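PDB 5TQB: assembly chaperone of ribosomal protein L4 (Acl4) from Chaetomium thermophilum, which probably binds newly made ribosomal protein L4 and keeps it protected until it is built into the assembling large ribosomal subunit. Local coordinates for residues Lys25-Ala30 / Thr46-Ile51; Gly38-Ala43 / Glu79-Gly84; Ala67-Asp72 / Glu86-Leu91; Leu91-Glu96 / Ala104-Gly109; Thr111-Gln116 / Arg143-Thr148. One frame throughout, in Å; residues are numbered along the deposited sequence.

Contact 1: residues Lys25-Ala30 / Thr46-Ile51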
# COMPACT_ATOMS: atom_id res chain seq x y z
N LYS B 25 -19.91 -11.28 12.31
CA LYS B 25 -21.02 -12.11 12.74
C LYS B 25 -20.54 -13.53 13.05
O LYS B 25 -20.86 -14.08 14.10
CB LYS B 25 -22.11 -12.15 11.68
CG LYS B 25 -22.91 -10.87 11.58
CD LYS B 25 -24.11 -11.05 10.67
CE LYS B 25 -24.92 -9.77 10.55
NZ LYS B 25 -26.21 -9.97 9.82
N VAL B 26 -19.76 -14.11 12.14
CA VAL B 26 -19.28 -15.48 12.32
C VAL B 26 -18.28 -15.58 13.47
O VAL B 26 -18.27 -16.56 14.21
CB VAL B 26 -18.65 -16.04 11.02
CG1 VAL B 26 -18.10 -17.44 11.24
CG2 VAL B 26 -19.69 -16.07 9.90
N ALA B 27 -17.45 -14.55 13.62
CA ALA B 27 -16.46 -14.51 14.69
C ALA B 27 -17.13 -14.36 16.04
O ALA B 27 -16.66 -14.90 17.05
CB ALA B 27 -15.47 -13.37 14.46
N ARG B 28 -18.24 -13.63 16.08
CA ARG B 28 -18.99 -13.46 17.31
C ARG B 28 -19.60 -14.79 17.75
O ARG B 28 -19.36 -15.25 18.87
CB ARG B 28 -20.07 -12.38 17.13
CG ARG B 28 -21.22 -12.41 18.15
CD ARG B 28 -20.74 -12.41 19.61
NE ARG B 28 -19.83 -11.32 19.92
CZ ARG B 28 -19.28 -11.12 21.11
NH1 ARG B 28 -19.53 -11.95 22.12
NH2 ARG B 28 -18.46 -10.09 21.30
N THR B 29 -20.36 -15.43 16.86
CA THR B 29 -20.96 -16.72 17.17
C THR B 29 -19.89 -17.71 17.61
O THR B 29 -20.08 -18.45 18.57
CB THR B 29 -21.75 -17.30 15.97
OG1 THR B 29 -20.89 -17.40 14.83
CG2 THR B 29 -22.93 -16.40 15.62
N ALA B 30 -18.75 -17.71 16.91
CA ALA B 30 -17.63 -18.58 17.24
C ALA B 30 -17.25 -18.43 18.71
O ALA B 30 -17.26 -19.41 19.47
CB ALA B 30 -16.43 -18.24 16.37
N THR B 46 -8.49 -12.18 19.48
CA THR B 46 -7.57 -11.53 18.56
C THR B 46 -8.28 -11.24 17.24
O THR B 46 -8.20 -10.13 16.72
CB THR B 46 -6.33 -12.40 18.31
OG1 THR B 46 -5.57 -12.50 19.51
CG2 THR B 46 -5.45 -11.82 17.21
N LEU B 47 -8.97 -12.25 16.72
CA LEU B 47 -9.66 -12.13 15.44
C LEU B 47 -10.75 -11.07 15.51
O LEU B 47 -10.87 -10.25 14.60
CB LEU B 47 -10.27 -13.48 15.04
CG LEU B 47 -11.09 -13.49 13.76
CD1 LEU B 47 -10.24 -13.07 12.58
CD2 LEU B 47 -11.68 -14.88 13.52
N LEU B 48 -11.53 -11.09 16.58
CA LEU B 48 -12.54 -10.07 16.79
C LEU B 48 -11.90 -8.69 16.87
O LEU B 48 -12.51 -7.68 16.51
CB LEU B 48 -13.35 -10.38 18.05
CG LEU B 48 -14.48 -11.40 17.88
CD1 LEU B 48 -14.94 -11.93 19.23
CD2 LEU B 48 -15.64 -10.76 17.14
N GLY B 49 -10.66 -8.64 17.35
CA GLY B 49 -9.91 -7.40 17.42
C GLY B 49 -9.54 -6.88 16.05
O GLY B 49 -9.77 -5.71 15.74
N GLN B 50 -8.95 -7.75 15.23
CA GLN B 50 -8.59 -7.42 13.85
C GLN B 50 -9.81 -6.92 13.08
O GLN B 50 -9.73 -5.95 12.33
CB GLN B 50 -8.05 -8.65 13.10
CG GLN B 50 -6.81 -9.29 13.69
CD GLN B 50 -6.50 -10.65 13.09
OE1 GLN B 50 -7.24 -11.15 12.25
NE2 GLN B 50 -5.40 -11.26 13.51
N ILE B 51 -10.94 -7.60 13.26
CA ILE B 51 -12.14 -7.30 12.50
C ILE B 51 -12.64 -5.90 12.81
O ILE B 51 -12.99 -5.14 11.91
CB ILE B 51 -13.26 -8.33 12.78
CG1 ILE B 51 -12.87 -9.69 12.20
CG2 ILE B 51 -14.58 -7.88 12.17
CD1 ILE B 51 -13.70 -10.86 12.72
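Three branched side chains of residues 46-51 converge on one methyl group, that of Ala27, whose CB is directed at the facing helix. Ile51 presents the tip of its longer branch, CD1, 3.5 Å from Ala27 CB. Leu48 brings CD2 to 3.7 Å from the same carbon, and Leu47 CD2 closes the group more loosely at 4.2 Å from Ala27 CB. Their torsions differ: Leu47 holds CG anti to its backbone N (chi1 177°), whereas Leu48 and Ile51 carry CG and CG1 anti to the carbonyl carbon. Leu48 also reaches past the methyl to the backbone behind it, with CD2 4.0 Å from Arg28 N and CD1 4.1 Å from Ala27 O. Helices 20-32 and 41-54 are thus joined as antiparallel neighbours of a TPR-like array, the second lying in the predicted repeat; the segment axes approach to 9.8 Å at 156°, and the small Ala27 is what faces the bulkier side chains at the closest backbone pairing, with Leu48. An alanine in place of Leu48 would lack both terminal methyls and would probably loosen the packing around Ala27 and Arg28. No hydrogen bond crosses the interface. The guanidinium of Arg28 instead extends beyond Leu48 to bond through NH2 to the hydroxyl of Tyr64 on helix 58-71, while helix 4-16 provides Ala11 as a further neighbour of Leu47.

Contact 2: residues Gly38-Ala43 / Glu79-Gly84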
# COMPACT_ATOMS: atom_id res chain seq x y z
N GLY B 38 -12.20 -20.85 27.21
CA GLY B 38 -11.98 -21.75 26.09
C GLY B 38 -10.54 -21.84 25.63
O GLY B 38 -9.73 -20.94 25.86
N ARG B 39 -10.24 -22.94 24.94
CA ARG B 39 -8.91 -23.22 24.41
C ARG B 39 -8.48 -22.14 23.41
O ARG B 39 -7.34 -21.67 23.45
CB ARG B 39 -8.95 -24.60 23.73
CG ARG B 39 -7.61 -25.22 23.38
CD ARG B 39 -7.79 -26.69 22.98
NE ARG B 39 -6.55 -27.31 22.53
CZ ARG B 39 -6.20 -27.50 21.26
NH1 ARG B 39 -7.01 -27.13 20.27
NH2 ARG B 39 -5.04 -28.07 20.97
N HIS B 40 -9.40 -21.75 22.53
CA HIS B 40 -9.10 -20.79 21.47
C HIS B 40 -9.56 -19.37 21.79
O HIS B 40 -9.77 -18.56 20.89
CB HIS B 40 -9.75 -21.23 20.15
CG HIS B 40 -8.99 -22.28 19.42
ND1 HIS B 40 -9.07 -23.62 19.75
CD2 HIS B 40 -8.14 -22.20 18.37
CE1 HIS B 40 -8.30 -24.32 18.94
NE2 HIS B 40 -7.72 -23.48 18.09
N ALA B 41 -9.71 -19.06 23.08
CA ALA B 41 -10.20 -17.75 23.49
C ALA B 41 -9.29 -16.62 22.99
O ALA B 41 -9.77 -15.62 22.44
CB ALA B 41 -10.34 -17.69 25.00
N GLY B 42 -7.98 -16.80 23.13
CA GLY B 42 -7.03 -15.80 22.71
C GLY B 42 -7.08 -15.52 21.22
O GLY B 42 -7.11 -14.36 20.79
N ALA B 43 -7.09 -16.58 20.43
CA ALA B 43 -7.15 -16.45 18.98
C ALA B 43 -8.47 -15.84 18.55
O ALA B 43 -8.53 -15.04 17.63
CB ALA B 43 -6.95 -17.81 18.32
N GLU B 79 0.56 -19.48 18.77
CA GLU B 79 -0.18 -18.44 18.06
C GLU B 79 -1.57 -18.92 17.66
O GLU B 79 -2.52 -18.14 17.62
CB GLU B 79 0.57 -17.99 16.80
CG GLU B 79 1.71 -17.00 17.05
CD GLU B 79 2.09 -16.19 15.81
OE1 GLU B 79 1.71 -16.59 14.69
OE2 GLU B 79 2.76 -15.15 15.97
N GLU B 80 -1.67 -20.21 17.36
CA GLU B 80 -2.90 -20.80 16.87
C GLU B 80 -4.00 -20.80 17.94
O GLU B 80 -5.18 -20.69 17.62
CB GLU B 80 -2.63 -22.23 16.37
CG GLU B 80 -3.76 -22.85 15.56
CD GLU B 80 -4.66 -23.73 16.40
OE1 GLU B 80 -5.88 -23.74 16.14
OE2 GLU B 80 -4.15 -24.42 17.30
N LEU B 81 -3.59 -20.92 19.20
CA LEU B 81 -4.54 -20.95 20.31
C LEU B 81 -4.74 -19.58 20.95
O LEU B 81 -5.88 -19.19 21.23
CB LEU B 81 -4.07 -21.95 21.38
CG LEU B 81 -3.94 -23.41 20.94
CD1 LEU B 81 -3.48 -24.28 22.09
CD2 LEU B 81 -5.26 -23.94 20.37
N GLY B 82 -3.65 -18.85 21.17
CA GLY B 82 -3.67 -17.62 21.95
C GLY B 82 -3.63 -16.32 21.15
O GLY B 82 -3.76 -15.24 21.73
N GLY B 83 -3.44 -16.42 19.84
CA GLY B 83 -3.47 -15.25 18.98
C GLY B 83 -2.10 -14.72 18.57
O GLY B 83 -1.95 -14.19 17.47
N GLY B 84 -1.12 -14.84 19.46
CA GLY B 84 0.23 -14.37 19.17
C GLY B 84 0.51 -12.98 19.71
O GLY B 84 -0.33 -12.39 20.39
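The imidazole of His40 carries the CD2 methyl of Leu81 over one face and a carboxylate oxygen of Glu80 at its edge. Leu81 CD2 sits 3.3 Å above the ring plane, displaced toward the CE1-NE2 rim, in a CH-pi contact. The same methyl lies over one face of the Arg39 guanidinium, 3.6 Å from Arg39 NH1, so one leucine branch serves two flat groups. At the ring edge His40 NE2 donates to Glu80 OE1 at 2.7 Å, a nearly straight bond (165°) lying in the imidazole plane. The carboxylate is turned 67° from the ring and receives the proton from above its own plane; a bend at chi2 brings the Glu80 chain round to this position.

Beside these flat groups the two backbones meet directly. His40 is the N-cap residue of helix 41-54, and in the first turn Ala43 N donates to Leu81 O at 3.0 Å, bent to 146°. Gly42 CA comes within 3.5 Å of Gly82 O, so close that a CB on Gly42 would collide with that carbonyl. Gly83, with positive phi, ends helix 79-82 and passes beside Ala43.

Glu80 OE1 also receives a salt bridge from Lys5 of helix 4-16. The oxygen is therefore gripped by two nitrogens, and its negative charge would probably polarise the imidazole and raise its affinity for a second proton, an effect that Lys5 is likely to temper.

Contact 3: residues Ala67-Asp72 / Glu86-Leu91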
# COMPACT_ATOMS: atom_id res chain seq x y z
N ALA B 67 -8.97 -8.17 26.23
CA ALA B 67 -9.50 -9.42 26.76
C ALA B 67 -8.62 -10.59 26.33
O ALA B 67 -8.44 -11.55 27.07
CB ALA B 67 -10.93 -9.64 26.30
N ALA B 68 -8.06 -10.49 25.13
CA ALA B 68 -7.16 -11.52 24.63
C ALA B 68 -5.90 -11.61 25.49
O ALA B 68 -5.39 -12.70 25.75
CB ALA B 68 -6.80 -11.24 23.18
N VAL B 69 -5.42 -10.45 25.95
CA VAL B 69 -4.24 -10.41 26.81
C VAL B 69 -4.53 -11.08 28.15
O VAL B 69 -3.71 -11.85 28.65
CB VAL B 69 -3.77 -8.96 27.03
CG1 VAL B 69 -2.69 -8.89 28.11
CG2 VAL B 69 -3.24 -8.39 25.73
N LYS B 70 -5.68 -10.77 28.73
CA LYS B 70 -6.05 -11.33 30.02
C LYS B 70 -6.12 -12.85 29.96
O LYS B 70 -5.95 -13.52 30.98
CB LYS B 70 -7.37 -10.74 30.51
CG LYS B 70 -7.26 -9.28 30.94
CD LYS B 70 -8.62 -8.63 31.10
CE LYS B 70 -8.49 -7.12 31.29
NZ LYS B 70 -9.77 -6.41 31.01
N VAL B 71 -6.37 -13.39 28.77
CA VAL B 71 -6.41 -14.84 28.56
C VAL B 71 -5.01 -15.43 28.38
O VAL B 71 -4.79 -16.60 28.67
CB VAL B 71 -7.27 -15.19 27.33
CG1 VAL B 71 -7.13 -16.65 26.94
CG2 VAL B 71 -8.73 -14.86 27.59
N ASP B 72 -4.08 -14.62 27.88
CA ASP B 72 -2.72 -15.08 27.57
C ASP B 72 -1.70 -13.99 27.93
O ASP B 72 -1.05 -13.40 27.06
CB ASP B 72 -2.63 -15.43 26.08
CG ASP B 72 -1.30 -16.06 25.69
OD1 ASP B 72 -0.68 -16.73 26.54
OD2 ASP B 72 -0.89 -15.90 24.52
N GLU B 86 0.56 -10.17 18.35
CA GLU B 86 -0.16 -9.12 17.63
C GLU B 86 -1.00 -8.25 18.57
O GLU B 86 -1.03 -7.03 18.43
CB GLU B 86 -1.06 -9.76 16.56
CG GLU B 86 -1.90 -8.77 15.75
CD GLU B 86 -2.90 -9.46 14.83
OE1 GLU B 86 -2.65 -10.62 14.44
OE2 GLU B 86 -3.93 -8.83 14.49
N LYS B 87 -1.67 -8.89 19.52
CA LYS B 87 -2.54 -8.17 20.45
C LYS B 87 -1.79 -7.13 21.31
O LYS B 87 -2.35 -6.09 21.65
CB LYS B 87 -3.29 -9.15 21.35
CG LYS B 87 -2.41 -10.11 22.13
CD LYS B 87 -3.25 -11.16 22.85
CE LYS B 87 -2.40 -12.18 23.60
NZ LYS B 87 -1.67 -13.11 22.68
N PHE B 88 -0.54 -7.42 21.66
CA PHE B 88 0.25 -6.48 22.45
C PHE B 88 0.58 -5.25 21.62
O PHE B 88 0.50 -4.12 22.11
CB PHE B 88 1.54 -7.13 22.94
CG PHE B 88 1.32 -8.32 23.83
CD1 PHE B 88 0.95 -8.15 25.15
CD2 PHE B 88 1.49 -9.60 23.35
CE1 PHE B 88 0.74 -9.24 25.98
CE2 PHE B 88 1.29 -10.70 24.17
CZ PHE B 88 0.92 -10.51 25.48
N LEU B 89 0.93 -5.48 20.36
CA LEU B 89 1.35 -4.41 19.46
C LEU B 89 0.19 -3.48 19.13
O LEU B 89 0.37 -2.27 19.03
CB LEU B 89 1.96 -4.99 18.18
CG LEU B 89 3.05 -6.05 18.39
CD1 LEU B 89 3.59 -6.54 17.05
CD2 LEU B 89 4.19 -5.52 19.25
N TRP B 90 -1.00 -4.05 18.98
CA TRP B 90 -2.18 -3.24 18.68
C TRP B 90 -2.59 -2.39 19.87
O TRP B 90 -3.04 -1.26 19.69
CB TRP B 90 -3.35 -4.11 18.24
CG TRP B 90 -3.40 -4.31 16.76
CD1 TRP B 90 -3.20 -5.48 16.08
CD2 TRP B 90 -3.65 -3.31 15.77
NE1 TRP B 90 -3.31 -5.27 14.73
CE2 TRP B 90 -3.60 -3.94 14.51
CE3 TRP B 90 -3.93 -1.94 15.82
CZ2 TRP B 90 -3.80 -3.26 13.32
CZ3 TRP B 90 -4.13 -1.26 14.63
CH2 TRP B 90 -4.07 -1.92 13.40
N LEU B 91 -2.45 -2.93 21.08
CA LEU B 91 -2.80 -2.19 22.29
C LEU B 91 -1.87 -0.99 22.47
O LEU B 91 -2.28 0.04 23.02
CB LEU B 91 -2.72 -3.10 23.52
CG LEU B 91 -3.92 -4.02 23.72
CD1 LEU B 91 -3.58 -5.11 24.72
CD2 LEU B 91 -5.14 -3.23 24.18
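The C-terminal end of helix 58-71, in the predicted TPR repeat, packs here across the start of helix 86-94; the segment axes come to 9.8 Å at 137°. Lys87 lies across the joint. Its CG takes the crowded position between backbone N and carbonyl carbon (chi1 56°), from which the extended chain carries CD to 3.6 Å from Ala68 CB. A bend at chi4 (-71°) then turns the ammonium aside. There Lys87 NZ forms a salt bridge with Asp72 OD2 that is long and weak as a hydrogen bond, 3.4 Å, the two side chains crossing at about a right angle. Its better partners are the carbonyls of Gly84 and Gly82, so the buried charge is held mainly at the end of helix 79-82 and in the turn that follows it, and Asp72 also makes a weak bond to Leu77 N.

The remaining packing is apolar and belongs to the stacked-helix core of the TPR-like array. Val69 and Leu91 meet tip to tip, Val69 CG2 being 3.4 Å from Leu91 CD1. The other valine branch approaches the Phe88 ring obliquely, Val69 CG1 lying 4.1 Å from Phe88 CE1. Phe88 CZ reaches the backbone at the helix end, 3.8 Å from Asp72 O, while one ring face bears Lys87 CG. On another face of helix 86-94, Trp90 stacks with Tyr65 and meets the chain of another protein in the assembly, consistent with a client-binding surface.

Contact 4: residues Leu91-Glu96 / Ala104-Gly109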
# COMPACT_ATOMS: atom_id res chain seq x y z
N LEU B 91 -2.45 -2.93 21.08
CA LEU B 91 -2.80 -2.19 22.29
C LEU B 91 -1.87 -0.99 22.47
O LEU B 91 -2.28 0.04 23.02
CB LEU B 91 -2.72 -3.10 23.52
CG LEU B 91 -3.92 -4.02 23.72
CD1 LEU B 91 -3.58 -5.11 24.72
CD2 LEU B 91 -5.14 -3.23 24.18
N ALA B 92 -0.63 -1.14 22.01
CA ALA B 92 0.36 -0.07 22.07
C ALA B 92 -0.05 1.10 21.17
O ALA B 92 0.05 2.26 21.57
CB ALA B 92 1.73 -0.60 21.65
N GLN B 93 -0.52 0.79 19.96
CA GLN B 93 -0.93 1.82 19.02
C GLN B 93 -2.26 2.44 19.40
O GLN B 93 -2.49 3.63 19.18
CB GLN B 93 -1.03 1.25 17.61
CG GLN B 93 0.30 1.07 16.92
CD GLN B 93 0.19 0.59 15.48
OE1 GLN B 93 1.20 0.24 14.87
NE2 GLN B 93 -1.02 0.58 14.93
N LEU B 94 -3.13 1.62 19.98
CA LEU B 94 -4.47 2.06 20.35
C LEU B 94 -4.50 2.73 21.72
O LEU B 94 -5.54 3.23 22.15
CB LEU B 94 -5.43 0.86 20.33
CG LEU B 94 -6.07 0.56 18.96
CD1 LEU B 94 -5.06 0.64 17.83
CD2 LEU B 94 -6.77 -0.81 18.96
N SER B 95 -3.36 2.75 22.40
CA SER B 95 -3.27 3.33 23.74
C SER B 95 -3.71 4.79 23.73
O SER B 95 -3.27 5.58 22.90
CB SER B 95 -1.84 3.24 24.26
OG SER B 95 -1.72 3.94 25.49
N GLU B 96 -4.58 5.13 24.68
CA GLU B 96 -5.14 6.47 24.77
C GLU B 96 -4.20 7.40 25.53
O GLU B 96 -4.26 8.61 25.37
CB GLU B 96 -6.52 6.43 25.42
CG GLU B 96 -6.62 5.52 26.66
CD GLU B 96 -6.98 4.08 26.32
OE1 GLU B 96 -6.08 3.21 26.39
OE2 GLU B 96 -8.15 3.81 25.99
N ALA B 104 5.44 0.25 26.89
CA ALA B 104 5.25 -0.91 27.75
C ALA B 104 4.59 -2.04 26.96
O ALA B 104 5.05 -3.18 27.02
CB ALA B 104 4.40 -0.53 28.96
N TRP B 105 3.53 -1.73 26.23
CA TRP B 105 2.86 -2.73 25.40
C TRP B 105 3.78 -3.26 24.30
O TRP B 105 3.82 -4.46 24.03
CB TRP B 105 1.58 -2.15 24.78
CG TRP B 105 0.42 -2.08 25.73
CD1 TRP B 105 -0.26 -0.96 26.10
CD2 TRP B 105 -0.20 -3.18 26.41
NE1 TRP B 105 -1.27 -1.29 26.97
CE2 TRP B 105 -1.25 -2.64 27.18
CE3 TRP B 105 0.03 -4.56 26.45
CZ2 TRP B 105 -2.07 -3.44 27.98
CZ3 TRP B 105 -0.78 -5.35 27.24
CH2 TRP B 105 -1.82 -4.79 28.00
N PHE B 106 4.52 -2.35 23.67
CA PHE B 106 5.44 -2.72 22.59
C PHE B 106 6.52 -3.66 23.12
O PHE B 106 6.90 -4.62 22.45
CB PHE B 106 6.09 -1.48 21.99
CG PHE B 106 5.25 -0.76 20.96
CD1 PHE B 106 5.18 0.63 20.95
CD2 PHE B 106 4.58 -1.46 19.98
CE1 PHE B 106 4.42 1.30 20.00
CE2 PHE B 106 3.82 -0.80 19.02
CZ PHE B 106 3.74 0.58 19.03
N GLU B 107 7.01 -3.36 24.32
CA GLU B 107 8.07 -4.15 24.93
C GLU B 107 7.58 -5.57 25.21
O GLU B 107 8.29 -6.54 24.97
CB GLU B 107 8.57 -3.50 26.22
CG GLU B 107 9.60 -2.40 26.00
CD GLU B 107 10.07 -1.75 27.29
OE1 GLU B 107 9.56 -2.12 28.38
OE2 GLU B 107 10.95 -0.87 27.23
N ARG B 108 6.36 -5.68 25.72
CA ARG B 108 5.75 -6.98 25.96
C ARG B 108 5.65 -7.76 24.65
O ARG B 108 5.85 -8.97 24.62
CB ARG B 108 4.36 -6.82 26.57
CG ARG B 108 4.38 -6.41 28.03
CD ARG B 108 3.54 -7.33 28.90
NE ARG B 108 2.24 -6.74 29.24
CZ ARG B 108 1.17 -7.45 29.59
NH1 ARG B 108 1.22 -8.78 29.62
NH2 ARG B 108 0.04 -6.83 29.90
N GLY B 109 5.34 -7.05 23.57
CA GLY B 109 5.22 -7.66 22.26
C GLY B 109 6.56 -8.11 21.72
O GLY B 109 6.68 -9.18 21.14
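Two aromatic side chains of helix 100-125 close tightly on Leu91 and Ala92. The Ala92 methyl stands over the centre of the Phe106 ring, CB 3.2 Å above its plane, in a very close CH-pi contact. On the other side of that methyl is the Trp105 stem, with Trp105 CB 3.5 Å from Ala92 CB. The indole lies flat under Leu91: Leu91 CB is over the bicycle, 3.8 Å from Trp105 CD2, and Leu91 CD1 is 3.7 Å from Trp105 CH2, above the six-membered ring. An alanine in place of Trp105 would lack this whole plane and would probably leave Leu91, and Phe88 beside it, less firmly packed.

The contact slackens toward Gln93, whose CG comes only to 4.1 Å from Phe106 CZ. Its amide instead donates through NE2 to the backbone of another protein's chain. Farther along, the exposed Glu96 pairs with Arg62 of helix 58-71, without touching residues 104-109.

Helices 86-94 and 100-125 run in roughly opposite directions, and a small residue at the close approach of two such helices is consistent with the helix hairpins of a TPR-like solenoid.

Contact 5: residues Thr111-Gln116 / Arg143-Thr148. With EDO (1,2-ethanediol), chain I.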
# COMPACT_ATOMS: atom_id res chain seq x y z
N THR B 111 9.14 -8.91 23.53
CA THR B 111 9.56 -10.04 24.35
C THR B 111 9.03 -11.36 23.79
O THR B 111 9.77 -12.34 23.67
CB THR B 111 9.09 -9.90 25.81
OG1 THR B 111 9.65 -8.71 26.38
CG2 THR B 111 9.52 -11.09 26.65
N VAL B 112 7.74 -11.38 23.46
CA VAL B 112 7.12 -12.58 22.89
C VAL B 112 7.77 -12.93 21.56
O VAL B 112 8.10 -14.09 21.32
CB VAL B 112 5.60 -12.37 22.69
CG1 VAL B 112 4.98 -13.58 22.00
CG2 VAL B 112 4.92 -12.12 24.02
N LEU B 113 7.95 -11.93 20.71
CA LEU B 113 8.58 -12.14 19.40
C LEU B 113 10.00 -12.70 19.52
O LEU B 113 10.35 -13.64 18.81
CB LEU B 113 8.61 -10.83 18.61
CG LEU B 113 7.28 -10.36 18.02
CD1 LEU B 113 7.38 -8.92 17.55
CD2 LEU B 113 6.83 -11.28 16.89
N ARG B 114 10.80 -12.12 20.41
CA ARG B 114 12.18 -12.57 20.57
C ARG B 114 12.28 -14.03 21.01
O ARG B 114 13.17 -14.76 20.57
CB ARG B 114 12.93 -11.68 21.56
CG ARG B 114 13.85 -10.68 20.89
CD ARG B 114 14.66 -9.93 21.92
NE ARG B 114 13.84 -9.00 22.69
CZ ARG B 114 13.81 -7.69 22.52
NH1 ARG B 114 14.56 -7.11 21.59
NH2 ARG B 114 13.03 -6.94 23.28
N ALA B 115 11.35 -14.45 21.87
CA ALA B 115 11.30 -15.84 22.33
C ALA B 115 10.92 -16.78 21.20
O ALA B 115 11.49 -17.86 21.06
CB ALA B 115 10.33 -15.97 23.49
N GLN B 116 9.95 -16.37 20.38
CA GLN B 116 9.51 -17.16 19.24
C GLN B 116 10.63 -17.30 18.21
O GLN B 116 10.86 -18.39 17.68
CB GLN B 116 8.29 -16.51 18.59
CG GLN B 116 7.03 -16.59 19.42
CD GLN B 116 5.87 -15.86 18.78
OE1 GLN B 116 6.06 -14.99 17.94
NE2 GLN B 116 4.66 -16.22 19.18
N ARG B 143 11.35 -9.38 11.19
CA ARG B 143 10.87 -8.15 10.57
C ARG B 143 9.78 -7.50 11.43
O ARG B 143 9.77 -6.28 11.58
CB ARG B 143 10.36 -8.42 9.16
CG ARG B 143 11.48 -8.71 8.19
CD ARG B 143 10.96 -9.32 6.91
NE ARG B 143 12.06 -9.71 6.03
CZ ARG B 143 11.91 -10.39 4.90
NH1 ARG B 143 10.70 -10.77 4.51
NH2 ARG B 143 12.97 -10.70 4.17
N ARG B 144 8.89 -8.31 11.99
CA ARG B 144 7.86 -7.80 12.89
C ARG B 144 8.51 -7.19 14.13
O ARG B 144 8.05 -6.17 14.65
CB ARG B 144 6.89 -8.90 13.31
CG ARG B 144 6.03 -9.50 12.19
CD ARG B 144 5.11 -8.48 11.52
NE ARG B 144 5.76 -7.80 10.39
CZ ARG B 144 6.04 -8.37 9.22
NH1 ARG B 144 5.75 -9.65 9.00
NH2 ARG B 144 6.64 -7.66 8.27
N LEU B 145 9.57 -7.83 14.60
CA LEU B 145 10.32 -7.33 15.76
C LEU B 145 11.00 -6.02 15.42
O LEU B 145 10.95 -5.07 16.20
CB LEU B 145 11.36 -8.35 16.22
CG LEU B 145 12.25 -7.89 17.38
CD1 LEU B 145 11.42 -7.56 18.61
CD2 LEU B 145 13.30 -8.94 17.71
N ALA B 146 11.64 -5.97 14.25
CA ALA B 146 12.34 -4.77 13.81
C ALA B 146 11.37 -3.60 13.71
O ALA B 146 11.68 -2.48 14.13
CB ALA B 146 13.00 -5.02 12.47
N GLU B 147 10.19 -3.88 13.16
CA GLU B 147 9.15 -2.88 13.05
C GLU B 147 8.66 -2.43 14.43
O GLU B 147 8.24 -1.29 14.60
CB GLU B 147 7.98 -3.43 12.23
CG GLU B 147 8.29 -3.61 10.74
CD GLU B 147 7.36 -4.63 10.06
OE1 GLU B 147 6.32 -4.99 10.64
OE2 GLU B 147 7.69 -5.08 8.94
N THR B 148 8.71 -3.33 15.40
CA THR B 148 8.28 -3.01 16.76
C THR B 148 9.28 -2.06 17.42
O THR B 148 8.89 -1.12 18.12
CB THR B 148 8.14 -4.29 17.62
OG1 THR B 148 7.12 -5.13 17.06
CG2 THR B 148 7.77 -3.95 19.05
C1 EDO I . 3.82 -4.78 8.51
O1 EDO I . 4.70 -3.99 7.72
C2 EDO I . 3.16 -3.89 9.53
O2 EDO I . 4.12 -3.00 10.05
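Between residues 111-116 and 143-148, on antiparallel helices whose segment axes lie 9.6 Å apart at 152°, the contact is van der Waals packing without a hydrogen bond. Leu113, with CG anti to its carbonyl carbon, pushes CD1 against the backbone of the facing helix, 3.8 Å from Leu145 CA. The same methyl meets Thr148 tip to tip, 3.8 Å from Thr148 OG1. Leu145, with CG anti to the backbone N, also points at the facing helix and crosses the aliphatic part of Arg114 at about a right angle, Leu145 CD2 being 3.7 Å from Arg114 CG. Its CD1 lies over one face of the Arg114 guanidinium, which a bend at chi3 brings back over the leucine and which pairs through NH1 with Glu176.

Hydrogen bonds and charges are organised within residues 143-148. Thr148 OG1 donates to Arg144 O at 2.8 Å, which ties down the hydroxyl that Leu113 touches. Arg144, bent at chi2 and chi3, turns its end away from helix 100-125 and grips Glu147 side-on: NE donates to Glu147 OE1 at 2.9 Å (174°), and Arg144 NH2 donates to the syn lone pair of Glu147 OE2 (166°). Trp184 NE1 adds a bond to OE2.

A 1,2-ethanediol, probably from the crystallisation liquor, donates from O2 to Glu147 OE1 at 3.0 Å, and a di(hydroxyethyl)ether of similar origin accepts from Arg144 NH1. The paired donors fix the rotation of the carboxylate and would probably keep it ionised, while the bound diol and ether indicate that this polar pair is accessible to small polar molecules.

The contacts follow the first half of a chain built of helices and loops. Contacts 1 and 2 share helix 41-54 and cross along the sequence, their centres about 12 Å apart; contact 2 brings the short helix 79-82 to the start of that helix. Contact 3, centred about 10 Å from contact 2, continues from helix 58-71 to helix 86-94. It shares Leu91 and helix 86-94 with contact 4, about 9 Å away between centres, and contact 4 shares helix 100-125 with contact 5, whose centre is about 13 Å from its own. The centres of contacts 1 and 5 lie about 25 Å apart. This succession of packed helices is consistent with a TPR-like array, against which another protein chain packs near contacts 1, 3, 4 and 5, as expected of a chaperone's binding surface.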